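Local coordinates for protein serine protease MT3772 (Mycobacterium tuberculosis, PDB 3K6Y) that is the protease portion of a longer membrane protein, acts as a chymotrypsin-like serine endopeptidase and is probably needed for the bacterium's resistance to acid and oxidative stress, at residues 65-71 / 221-227; 131-137 / 182-188; 149-155 / 168-174; 194-199 / 210-214. One frame throughout, in Å; residues are numbered along the deposited sequence.

Interaction 1 of 4, residues 65-71 / 221-227; sequences ISPDRVM and LAKIGAT
Residues 65-71 form a tight hairpin: Ile65 N donates to Arg69 O (2.9 Å), and a type II turn from Ser66 to Arg69 lets the chain re-enter as strand 69-71. Asp68 occupies the left-handed region (phi/psi 64/23) and ties its carboxylate to the backbone NH groups of His112 and Leu113. Facing this hairpin is the irregular segment 221-227, with CA atoms 9.1 Å apart at Ile65-Leu221 and 7.5 Å at Arg69-Ile224. Leu221 (m, t) reaches in with CD2, 3.8 Å from Ile65 CD1 and 3.9 Å from Met71 CE, the tip of a long, unbranched side chain (chi1 and chi2 t). In this way the chain that follows the C-terminal helix 214-218 of a two-barrel chymotrypsin-like protease crosses back over the N-terminal barrel. A type I turn from Lys223 to Ala226 follows (Ala226 N to Lys223 O 3.0 Å). Within it Ile224 (t, t) puts CD1 3.7 Å from both Ile65 CD1 and Ser66 CB. Arg69 (chi1 and chi2 m), whose several donors suit a segment offering carbonyls, turns its guanidinium edge to Ile224 O (NE to O 2.9 Å, 165°); NH1 donates to Asp68 O at 3.0 Å. Ala226 O lies 3.0 Å from Arg69 NH2.

Interaction 2 of 4, residues 131-137 / 182-188; sequences VVVLGYP and DSGGPLI
Strands 131-135 and 186-188 run antiparallel, 4.7 Å apart at closest approach and at 153° between their directions. They bring the first and fourth strands together and so close the C-terminal barrel of the chymotrypsin-like fold. Val132 and Ile188 form a hydrogen-bonded pair (CA-CA 5.3 Å; Val132 N to Ile188 O 3.0 Å, Ile188 N to Val132 O 2.9 Å). Val133 and Leu187 form a non-hydrogen-bonded pair, Val133 CA to Leu187 CA 4.7 Å; Leu134 N then donates to Pro186 O at 3.2 Å. Before the strand, a type II turn from Asp182 to Gly185 (Gly185 N to Asp182 O 3.0 Å) presents Ser183, predicted as the catalytic serine, whose OG is hydrogen-bonded to His75 NE2. At Gly184 (phi/psi 97/-13) a CB would strike the preceding carbonyl; at Gly185 it would collide with Leu134 O. Branched aliphatic residues pack the buried faces: Leu187 (t, p) sets CD1 3.7 Å from both Val131 CG2 and Val133 CG2, and Ile188 CD1 lies 3.9 Å from Leu134 CD1. A CB on Gly135 would clash with Asp182 OD1, which lies 3.6 Å from Gly135 CA; Asp182 OD2 accepts from Glu179 N. A water donates to Leu134 O at 3.0 Å and to Asp182 O at 2.8 Å.

Interaction 3 of 4, residues 149-155 / 168-174; sequences IREAIRL and TRDVYTI
A long antiparallel beta hairpin of the C-terminal barrel, interrupted by a classic beta bulge, pairs strands 149-155 and 168-174, 4.5 Å apart at closest approach and with 158° between their N-to-C directions. At the bulge Arg150 (phi/psi -93/-58) and Glu151 both face Thr173: Thr173 O accepts from Arg150 N at 2.8 Å and weakly from Glu151 N at 3.4 Å, and Thr173 N donates to Glu151 O at 2.9 Å. Regular register follows, with Ile153-Val171 and Leu155-Arg169 as hydrogen-bonded pairs (Ile153 N to Val171 O 2.9 Å, Leu155 N to Arg169 O 2.8 Å). Ala152-Tyr172 is non-hydrogen-bonded, CA-CA 4.4 Å; the small alanine leaves room for the ring, with CB 4.0 Å from Tyr172 CE1. Ile149 CD1 lies over the Tyr172 ring face, 4.2 Å from Tyr172 CG. On the other face the beta-branched Val171 and Ile153 suit an extended strand and meet CG2 to CG1 at 3.3 Å; Leu155 CB packs 3.8 Å from Val171 CG2. A water bridges Leu155 O (2.7 Å) and Arg169 NE (2.8 Å); Arg169 NH1 donates to Val103 O, beside the predicted catalytic Asp104. Arg154 NH1 and Asp170 OD1 are 2.7 Å apart, but the oxygen sits over the guanidinium face, so this salt bridge rests on charge attraction alone, without a directed N-H.

Interaction 4 of 4, residues 194-199 / 210-214; sequences VLGVVF and FVLTA
A glycine pressed against the partner strand sets this pairing apart: Gly196 is almost fully extended (phi/psi 173/-173), and a CB there would collide with Val211 CG1. Together with Leu195 (phi/psi -87/-25) it forms a classic beta bulge opposite Leu187 of the neighbouring strand. Strands 194-199 and 210-213 run antiparallel at a splayed 136°, 4.3 Å apart at closest approach. Val197-Leu212 is the hydrogen-bonded pair (Leu212 N to Val197 O 2.8 Å; Val197 N to Leu212 O 2.9 Å, the place of this oxygen being less sure). Val198-Val211 is non-hydrogen-bonded, CA-CA 4.2 Å, its beta-branched side chains meeting CG2 to CG2 at 4.1 Å. Phe199 N donates to Phe210 O at 3.0 Å, nearly linear. This hairpin joins the fifth and sixth strands of the C-terminal barrel of the chymotrypsin-like fold, and Phe199 lies beside the predicted catalytic His75 and Asp104. The Phe199 ring (chi1 p) folds back across the partner: Phe210 CB makes a CH-pi contact over one face, 4.0 Å from the ring centroid, and Phe199 CD1 lies 3.6 Å from Leu212 CG. Where strand gives way to helix 214-218, Thr213 (chi1 p) serves as N-cap, OG1 accepting from Glu216 N, and Ala214 N donates to Leu195 O at 2.9 Å.

Overall arrangement
Interactions 2, 3 and 4 belong to the C-terminal barrel. Their strands are neighbours in one sheet: Leu187 O lies 2.8 Å from Leu195 N between interactions 2 and 4, and Tyr172 N lies 2.8 Å from Val211 O between 3 and 4. Inside the barrel, Val133 CG2 of interaction 2 meets Ile174 CD1 of interaction 3 at 3.7 Å. Interaction 1 ties the tail after helix 214-218 to the N-terminal barrel; its centre is about 17 Å from that of interaction 4, yet Met71 SD touches Val197 CG2 at 3.9 Å. Interaction 2 carries Ser183 of the predicted triad, while Phe199 of interaction 4 and Arg169 of interaction 3 have side chains about 4 Å from those of His75 and Asp104 respectively.

Interaction 1 of 4, residues 65-71 / 221-227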
# COMPACT_ATOMS: atom_id res chain seq x y z
N ILE A 65 5.84 -17.27 14.67
CA ILE A 65 7.00 -17.78 13.93
C ILE A 65 8.32 -17.64 14.69
O ILE A 65 9.30 -18.29 14.35
CB ILE A 65 7.13 -17.11 12.55
CG1 ILE A 65 7.06 -15.57 12.64
CG2 ILE A 65 6.07 -17.68 11.60
CD1 ILE A 65 7.50 -14.84 11.38
N SER A 66 8.33 -16.79 15.71
CA SER A 66 9.51 -16.58 16.55
C SER A 66 8.93 -15.80 17.74
O SER A 66 7.86 -15.20 17.63
CB SER A 66 10.54 -15.77 15.77
OG SER A 66 11.81 -15.78 16.40
N PRO A 67 9.62 -15.77 18.90
CA PRO A 67 9.01 -14.99 20.00
C PRO A 67 8.59 -13.57 19.59
O PRO A 67 9.37 -12.86 18.93
CB PRO A 67 10.11 -15.01 21.07
CG PRO A 67 10.79 -16.36 20.82
CD PRO A 67 10.85 -16.48 19.31
N ASP A 68 7.36 -13.19 19.94
CA ASP A 68 6.89 -11.84 19.64
C ASP A 68 6.79 -11.53 18.15
O ASP A 68 6.75 -10.35 17.77
CB ASP A 68 7.67 -10.78 20.39
CG ASP A 68 7.50 -10.86 21.89
OD1 ASP A 68 6.76 -11.72 22.39
OD2 ASP A 68 8.10 -9.99 22.55
N ARG A 69 6.68 -12.57 17.31
CA ARG A 69 6.53 -12.38 15.86
C ARG A 69 5.48 -13.32 15.32
O ARG A 69 5.51 -14.53 15.58
CB ARG A 69 7.86 -12.63 15.12
CG ARG A 69 8.97 -11.62 15.38
CD ARG A 69 8.61 -10.30 14.72
NE ARG A 69 9.62 -9.25 14.82
CZ ARG A 69 9.73 -8.42 15.85
NH1 ARG A 69 8.97 -8.59 16.93
NH2 ARG A 69 10.63 -7.44 15.80
N VAL A 70 4.52 -12.75 14.59
CA VAL A 70 3.39 -13.50 14.05
C VAL A 70 3.36 -13.34 12.52
O VAL A 70 3.52 -12.22 12.01
CB VAL A 70 2.08 -12.98 14.67
CG1 VAL A 70 0.85 -13.47 13.90
CG2 VAL A 70 1.99 -13.43 16.10
N MET A 71 3.17 -14.45 11.80
CA MET A 71 2.98 -14.39 10.36
C MET A 71 1.47 -14.50 10.06
O MET A 71 0.74 -15.28 10.71
CB MET A 71 3.75 -15.52 9.65
CG MET A 71 3.56 -15.46 8.14
SD MET A 71 4.67 -16.59 7.25
CE MET A 71 6.26 -15.77 7.39
N LEU A 221 11.12 -13.94 5.95
CA LEU A 221 11.79 -13.99 7.25
C LEU A 221 13.04 -13.14 7.30
O LEU A 221 13.48 -12.80 8.39
CB LEU A 221 12.11 -15.42 7.60
CG LEU A 221 10.89 -16.33 7.63
CD1 LEU A 221 11.33 -17.79 7.77
CD2 LEU A 221 9.90 -15.94 8.71
N ALA A 222 13.62 -12.80 6.14
CA ALA A 222 14.73 -11.85 6.13
C ALA A 222 14.44 -10.51 6.75
O ALA A 222 15.37 -9.81 7.14
CB ALA A 222 15.29 -11.67 4.72
N LYS A 223 13.15 -10.16 6.87
CA LYS A 223 12.75 -8.89 7.46
C LYS A 223 12.20 -9.08 8.85
O LYS A 223 11.65 -8.15 9.40
CB LYS A 223 11.71 -8.16 6.60
CG LYS A 223 11.58 -6.68 6.93
CD LYS A 223 11.02 -5.87 5.76
CE LYS A 223 10.75 -4.44 6.19
NZ LYS A 223 10.29 -3.60 5.03
N ILE A 224 12.40 -10.26 9.47
CA ILE A 224 11.78 -10.51 10.78
C ILE A 224 12.35 -9.58 11.87
O ILE A 224 11.70 -9.34 12.87
CB ILE A 224 11.90 -11.98 11.20
CG1 ILE A 224 10.90 -12.31 12.31
CG2 ILE A 224 13.36 -12.35 11.59
CD1 ILE A 224 10.86 -13.82 12.63
N GLY A 225 13.54 -9.04 11.66
CA GLY A 225 14.15 -8.16 12.63
C GLY A 225 13.66 -6.74 12.56
O GLY A 225 14.09 -5.91 13.35
N ALA A 226 12.77 -6.44 11.62
CA ALA A 226 12.20 -5.11 11.53
C ALA A 226 11.37 -4.76 12.77
O ALA A 226 10.76 -5.61 13.42
CB ALA A 226 11.35 -5.00 10.30
N THR A 227 11.38 -3.48 13.08
CA THR A 227 10.69 -2.97 14.24
C THR A 227 9.75 -1.80 13.92
O THR A 227 8.79 -1.58 14.65
CB THR A 227 11.69 -2.49 15.31
OG1 THR A 227 12.63 -1.60 14.73
CG2 THR A 227 12.44 -3.67 15.95

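Interaction 2 of 4, residues 131-137 / 182-188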
# COMPACT_ATOMS: atom_id res chain seq x y z
N VAL A 131 -3.19 -33.57 6.58
CA VAL A 131 -2.75 -32.26 7.07
C VAL A 131 -3.96 -31.56 7.70
O VAL A 131 -5.10 -32.01 7.55
CB VAL A 131 -2.11 -31.43 5.93
CG1 VAL A 131 -0.74 -32.03 5.51
CG2 VAL A 131 -3.06 -31.34 4.71
N VAL A 132 -3.71 -30.47 8.43
CA VAL A 132 -4.79 -29.80 9.14
C VAL A 132 -4.67 -28.29 8.94
O VAL A 132 -3.61 -27.71 9.10
CB VAL A 132 -4.82 -30.12 10.65
CG1 VAL A 132 -6.17 -29.80 11.21
CG2 VAL A 132 -4.45 -31.59 10.93
N VAL A 133 -5.79 -27.67 8.58
CA VAL A 133 -5.90 -26.22 8.52
C VAL A 133 -6.34 -25.72 9.89
O VAL A 133 -7.33 -26.20 10.43
CB VAL A 133 -6.95 -25.81 7.43
CG1 VAL A 133 -7.37 -24.32 7.55
CG2 VAL A 133 -6.42 -26.12 6.06
N LEU A 134 -5.59 -24.79 10.47
CA LEU A 134 -5.95 -24.26 11.79
C LEU A 134 -6.29 -22.79 11.68
O LEU A 134 -5.50 -22.01 11.14
CB LEU A 134 -4.79 -24.45 12.78
CG LEU A 134 -4.25 -25.87 12.91
CD1 LEU A 134 -3.12 -25.86 13.93
CD2 LEU A 134 -5.35 -26.83 13.33
N GLY A 135 -7.43 -22.38 12.24
CA GLY A 135 -7.78 -20.98 12.15
C GLY A 135 -9.06 -20.62 12.85
O GLY A 135 -9.58 -21.39 13.67
N TYR A 136 -9.55 -19.42 12.55
CA TYR A 136 -10.69 -18.84 13.24
C TYR A 136 -11.78 -18.44 12.25
O TYR A 136 -11.97 -17.24 11.96
CB TYR A 136 -10.24 -17.64 14.08
CG TYR A 136 -9.31 -18.01 15.20
CD1 TYR A 136 -9.80 -18.27 16.48
CD2 TYR A 136 -7.93 -18.09 14.99
CE1 TYR A 136 -8.93 -18.61 17.53
CE2 TYR A 136 -7.08 -18.45 16.00
CZ TYR A 136 -7.57 -18.69 17.26
OH TYR A 136 -6.72 -19.04 18.28
N PRO A 137 -12.52 -19.43 11.73
CA PRO A 137 -13.61 -19.12 10.78
C PRO A 137 -14.58 -18.10 11.36
O PRO A 137 -14.97 -18.20 12.52
CB PRO A 137 -14.32 -20.47 10.62
CG PRO A 137 -13.30 -21.51 10.94
CD PRO A 137 -12.39 -20.88 11.99
N ASP A 182 -10.09 -18.23 7.92
CA ASP A 182 -8.93 -19.13 7.95
C ASP A 182 -7.67 -18.51 7.34
O ASP A 182 -6.56 -18.98 7.61
CB ASP A 182 -9.21 -20.45 7.20
CG ASP A 182 -10.02 -21.47 8.00
OD1 ASP A 182 -9.83 -21.56 9.24
OD2 ASP A 182 -10.78 -22.25 7.35
N SER A 183 -7.82 -17.50 6.48
CA SER A 183 -6.65 -16.86 5.87
C SER A 183 -5.62 -16.51 6.91
O SER A 183 -5.94 -15.90 7.93
CB SER A 183 -7.05 -15.56 5.19
OG SER A 183 -7.55 -15.81 3.90
N GLY A 184 -4.37 -16.86 6.62
CA GLY A 184 -3.23 -16.49 7.46
C GLY A 184 -2.83 -17.60 8.41
O GLY A 184 -1.75 -17.54 9.01
N GLY A 185 -3.69 -18.60 8.55
CA GLY A 185 -3.41 -19.69 9.47
C GLY A 185 -2.46 -20.69 8.86
O GLY A 185 -2.27 -20.76 7.64
N PRO A 186 -1.87 -21.50 9.72
CA PRO A 186 -0.97 -22.51 9.21
C PRO A 186 -1.69 -23.77 8.70
O PRO A 186 -2.70 -24.18 9.26
CB PRO A 186 -0.14 -22.87 10.45
CG PRO A 186 -1.11 -22.70 11.58
CD PRO A 186 -2.02 -21.57 11.18
N LEU A 187 -1.12 -24.37 7.67
CA LEU A 187 -1.40 -25.77 7.34
C LEU A 187 -0.33 -26.57 8.05
O LEU A 187 0.87 -26.35 7.81
CB LEU A 187 -1.27 -25.97 5.84
CG LEU A 187 -1.56 -27.39 5.37
CD1 LEU A 187 -3.07 -27.66 5.43
CD2 LEU A 187 -1.04 -27.63 3.96
N ILE A 188 -0.75 -27.45 8.94
CA ILE A 188 0.24 -28.23 9.68
C ILE A 188 0.23 -29.68 9.27
O ILE A 188 -0.78 -30.23 8.83
CB ILE A 188 0.09 -28.12 11.20
CG1 ILE A 188 -1.28 -28.60 11.67
CG2 ILE A 188 0.38 -26.69 11.68
CD1 ILE A 188 -1.29 -29.15 13.12
O HOH W 1 -5.81 -21.58 8.19

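Interaction 3 of 4, residues 149-155 / 168-174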
# COMPACT_ATOMS: atom_id res chain seq x y z
N ILE A 149 -3.37 -33.14 1.22
CA ILE A 149 -2.57 -32.53 0.16
C ILE A 149 -3.00 -33.07 -1.20
O ILE A 149 -3.10 -34.30 -1.38
CB ILE A 149 -1.05 -32.80 0.33
CG1 ILE A 149 -0.52 -32.20 1.65
CG2 ILE A 149 -0.25 -32.27 -0.85
CD1 ILE A 149 -0.49 -30.65 1.69
N ARG A 150 -3.22 -32.18 -2.17
CA ARG A 150 -3.38 -32.61 -3.56
C ARG A 150 -2.04 -32.56 -4.28
O ARG A 150 -1.60 -33.58 -4.81
CB ARG A 150 -4.40 -31.75 -4.31
CG ARG A 150 -5.80 -31.78 -3.76
CD ARG A 150 -6.69 -30.95 -4.66
NE ARG A 150 -8.04 -30.78 -4.16
CZ ARG A 150 -9.03 -31.67 -4.32
NH1 ARG A 150 -8.79 -32.83 -4.91
NH2 ARG A 150 -10.23 -31.41 -3.86
N GLU A 151 -1.40 -31.40 -4.34
CA GLU A 151 -0.23 -31.21 -5.18
C GLU A 151 0.49 -29.92 -4.81
O GLU A 151 -0.16 -28.96 -4.42
CB GLU A 151 -0.72 -31.11 -6.64
CG GLU A 151 0.34 -31.17 -7.72
CD GLU A 151 -0.26 -31.02 -9.12
OE1 GLU A 151 -1.44 -30.60 -9.26
OE2 GLU A 151 0.46 -31.31 -10.09
N ALA A 152 1.81 -29.91 -4.95
CA ALA A 152 2.58 -28.65 -4.96
C ALA A 152 2.61 -28.16 -6.41
O ALA A 152 2.98 -28.91 -7.31
CB ALA A 152 3.99 -28.88 -4.44
N ILE A 153 2.20 -26.91 -6.64
CA ILE A 153 2.13 -26.33 -7.99
C ILE A 153 2.74 -24.92 -7.98
O ILE A 153 2.86 -24.31 -6.93
CB ILE A 153 0.67 -26.22 -8.52
CG1 ILE A 153 -0.21 -25.33 -7.63
CG2 ILE A 153 0.04 -27.60 -8.69
CD1 ILE A 153 -1.48 -24.81 -8.30
N ARG A 154 3.11 -24.42 -9.16
CA ARG A 154 3.48 -23.02 -9.34
C ARG A 154 2.27 -22.30 -9.89
O ARG A 154 1.85 -22.54 -11.03
CB ARG A 154 4.66 -22.88 -10.31
CG ARG A 154 6.02 -23.21 -9.72
CD ARG A 154 7.09 -22.21 -10.17
NE ARG A 154 6.96 -20.94 -9.45
CZ ARG A 154 7.73 -20.55 -8.43
NH1 ARG A 154 8.73 -21.31 -8.01
NH2 ARG A 154 7.50 -19.38 -7.85
N LEU A 155 1.71 -21.41 -9.08
CA LEU A 155 0.46 -20.74 -9.37
C LEU A 155 0.75 -19.33 -9.85
O LEU A 155 1.44 -18.57 -9.15
CB LEU A 155 -0.39 -20.65 -8.09
CG LEU A 155 -1.79 -20.02 -8.19
CD1 LEU A 155 -2.75 -20.94 -8.96
CD2 LEU A 155 -2.35 -19.67 -6.82
N THR A 168 3.94 -15.17 -9.54
CA THR A 168 4.03 -16.62 -9.60
C THR A 168 4.56 -17.09 -8.26
O THR A 168 5.60 -16.62 -7.80
CB THR A 168 4.95 -17.10 -10.75
OG1 THR A 168 4.44 -16.61 -11.99
CG2 THR A 168 5.00 -18.63 -10.81
N ARG A 169 3.84 -18.03 -7.65
CA ARG A 169 4.15 -18.48 -6.28
C ARG A 169 4.05 -19.98 -6.18
O ARG A 169 3.23 -20.61 -6.87
CB ARG A 169 3.15 -17.87 -5.31
CG ARG A 169 3.19 -16.37 -5.29
CD ARG A 169 2.17 -15.78 -4.37
NE ARG A 169 0.82 -15.92 -4.89
CZ ARG A 169 -0.28 -15.53 -4.24
NH1 ARG A 169 -0.17 -15.01 -3.03
NH2 ARG A 169 -1.47 -15.68 -4.79
N ASP A 170 4.87 -20.57 -5.31
CA ASP A 170 4.72 -21.99 -4.97
C ASP A 170 3.60 -22.15 -3.95
O ASP A 170 3.62 -21.53 -2.88
CB ASP A 170 6.02 -22.55 -4.38
CG ASP A 170 7.15 -22.62 -5.39
OD1 ASP A 170 6.90 -22.79 -6.59
OD2 ASP A 170 8.32 -22.54 -4.96
N VAL A 171 2.63 -22.99 -4.28
CA VAL A 171 1.47 -23.25 -3.46
C VAL A 171 1.21 -24.74 -3.34
O VAL A 171 1.65 -25.51 -4.21
CB VAL A 171 0.21 -22.50 -3.97
CG1 VAL A 171 0.51 -21.01 -4.13
CG2 VAL A 171 -0.32 -23.11 -5.25
N TYR A 172 0.52 -25.13 -2.29
CA TYR A 172 -0.17 -26.41 -2.30
C TYR A 172 -1.62 -26.19 -2.63
O TYR A 172 -2.25 -25.24 -2.13
CB TYR A 172 -0.13 -27.10 -0.93
CG TYR A 172 1.23 -27.50 -0.43
CD1 TYR A 172 1.93 -28.56 -1.01
CD2 TYR A 172 1.79 -26.85 0.66
CE1 TYR A 172 3.17 -28.95 -0.53
CE2 TYR A 172 3.05 -27.23 1.15
CZ TYR A 172 3.72 -28.28 0.55
OH TYR A 172 4.94 -28.67 1.02
N THR A 173 -2.16 -27.08 -3.46
CA THR A 173 -3.60 -27.27 -3.46
C THR A 173 -3.94 -28.36 -2.47
O THR A 173 -3.21 -29.35 -2.37
CB THR A 173 -4.12 -27.62 -4.85
OG1 THR A 173 -3.39 -28.75 -5.35
CG2 THR A 173 -3.93 -26.44 -5.79
N ILE A 174 -5.03 -28.19 -1.74
CA ILE A 174 -5.45 -29.15 -0.73
C ILE A 174 -6.92 -29.47 -0.96
O ILE A 174 -7.66 -28.66 -1.56
CB ILE A 174 -5.21 -28.63 0.72
CG1 ILE A 174 -6.05 -27.38 1.02
CG2 ILE A 174 -3.72 -28.40 0.96
CD1 ILE A 174 -5.93 -26.91 2.45
O HOH W 2 -3.79 -29.55 -8.00
O HOH W 3 0.21 -16.72 -7.53

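Interaction 4 of 4, residues 194-199 / 210-214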
# COMPACT_ATOMS: atom_id res chain seq x y z
N VAL A 194 4.82 -26.44 10.37
CA VAL A 194 4.06 -25.65 9.42
C VAL A 194 4.51 -25.95 7.99
O VAL A 194 5.67 -25.71 7.61
CB VAL A 194 4.18 -24.16 9.73
CG1 VAL A 194 3.37 -23.33 8.74
CG2 VAL A 194 3.68 -23.86 11.15
N LEU A 195 3.56 -26.42 7.18
CA LEU A 195 3.81 -26.67 5.77
C LEU A 195 3.61 -25.44 4.91
O LEU A 195 4.16 -25.35 3.81
CB LEU A 195 2.89 -27.78 5.26
CG LEU A 195 3.17 -29.19 5.79
CD1 LEU A 195 2.02 -30.11 5.46
CD2 LEU A 195 4.47 -29.72 5.19
N GLY A 196 2.79 -24.52 5.39
CA GLY A 196 2.53 -23.30 4.64
C GLY A 196 1.44 -22.48 5.28
O GLY A 196 0.99 -22.79 6.39
N VAL A 197 1.04 -21.42 4.56
CA VAL A 197 0.08 -20.45 5.06
C VAL A 197 -1.17 -20.51 4.18
O VAL A 197 -1.11 -20.27 2.98
CB VAL A 197 0.68 -19.02 5.01
CG1 VAL A 197 -0.30 -18.01 5.63
CG2 VAL A 197 2.03 -18.99 5.73
N VAL A 198 -2.29 -20.85 4.80
CA VAL A 198 -3.56 -20.99 4.09
C VAL A 198 -4.02 -19.60 3.66
O VAL A 198 -4.07 -18.71 4.50
CB VAL A 198 -4.61 -21.61 5.04
CG1 VAL A 198 -5.96 -21.74 4.34
CG2 VAL A 198 -4.13 -22.98 5.55
N PHE A 199 -4.37 -19.41 2.38
CA PHE A 199 -4.74 -18.06 1.92
C PHE A 199 -6.01 -17.99 1.11
O PHE A 199 -6.57 -16.91 0.94
CB PHE A 199 -3.59 -17.37 1.18
CG PHE A 199 -3.33 -17.88 -0.21
CD1 PHE A 199 -2.49 -18.96 -0.44
CD2 PHE A 199 -3.89 -17.24 -1.31
CE1 PHE A 199 -2.22 -19.41 -1.74
CE2 PHE A 199 -3.65 -17.71 -2.63
CZ PHE A 199 -2.81 -18.77 -2.83
N PHE A 210 -6.04 -23.30 -1.09
CA PHE A 210 -4.74 -22.88 -1.58
C PHE A 210 -3.90 -22.42 -0.41
O PHE A 210 -4.39 -21.68 0.48
CB PHE A 210 -4.87 -21.72 -2.55
CG PHE A 210 -5.54 -22.09 -3.84
CD1 PHE A 210 -4.80 -22.63 -4.88
CD2 PHE A 210 -6.91 -21.94 -3.98
CE1 PHE A 210 -5.42 -22.99 -6.08
CE2 PHE A 210 -7.54 -22.29 -5.19
CZ PHE A 210 -6.79 -22.83 -6.22
N VAL A 211 -2.65 -22.87 -0.40
CA VAL A 211 -1.72 -22.67 0.71
C VAL A 211 -0.37 -22.23 0.17
O VAL A 211 0.20 -22.91 -0.69
CB VAL A 211 -1.55 -24.00 1.50
CG1 VAL A 211 -0.59 -23.82 2.67
CG2 VAL A 211 -2.90 -24.52 1.97
N LEU A 212 0.17 -21.10 0.65
CA LEU A 212 1.53 -20.72 0.25
C LEU A 212 2.50 -21.69 0.88
O LEU A 212 2.40 -21.95 2.08
CB LEU A 212 1.87 -19.32 0.75
CG LEU A 212 0.99 -18.17 0.30
CD1 LEU A 212 1.30 -16.90 1.08
CD2 LEU A 212 1.14 -17.94 -1.22
N THR A 213 3.45 -22.21 0.13
CA THR A 213 4.36 -23.18 0.75
C THR A 213 5.30 -22.52 1.77
O THR A 213 5.57 -21.32 1.71
CB THR A 213 5.21 -23.96 -0.28
OG1 THR A 213 6.17 -23.08 -0.86
CG2 THR A 213 4.34 -24.63 -1.36
N ALA A 214 5.88 -23.34 2.65
CA ALA A 214 6.91 -22.84 3.54
C ALA A 214 8.05 -22.18 2.76
O ALA A 214 8.54 -21.11 3.13
CB ALA A 214 7.44 -23.97 4.44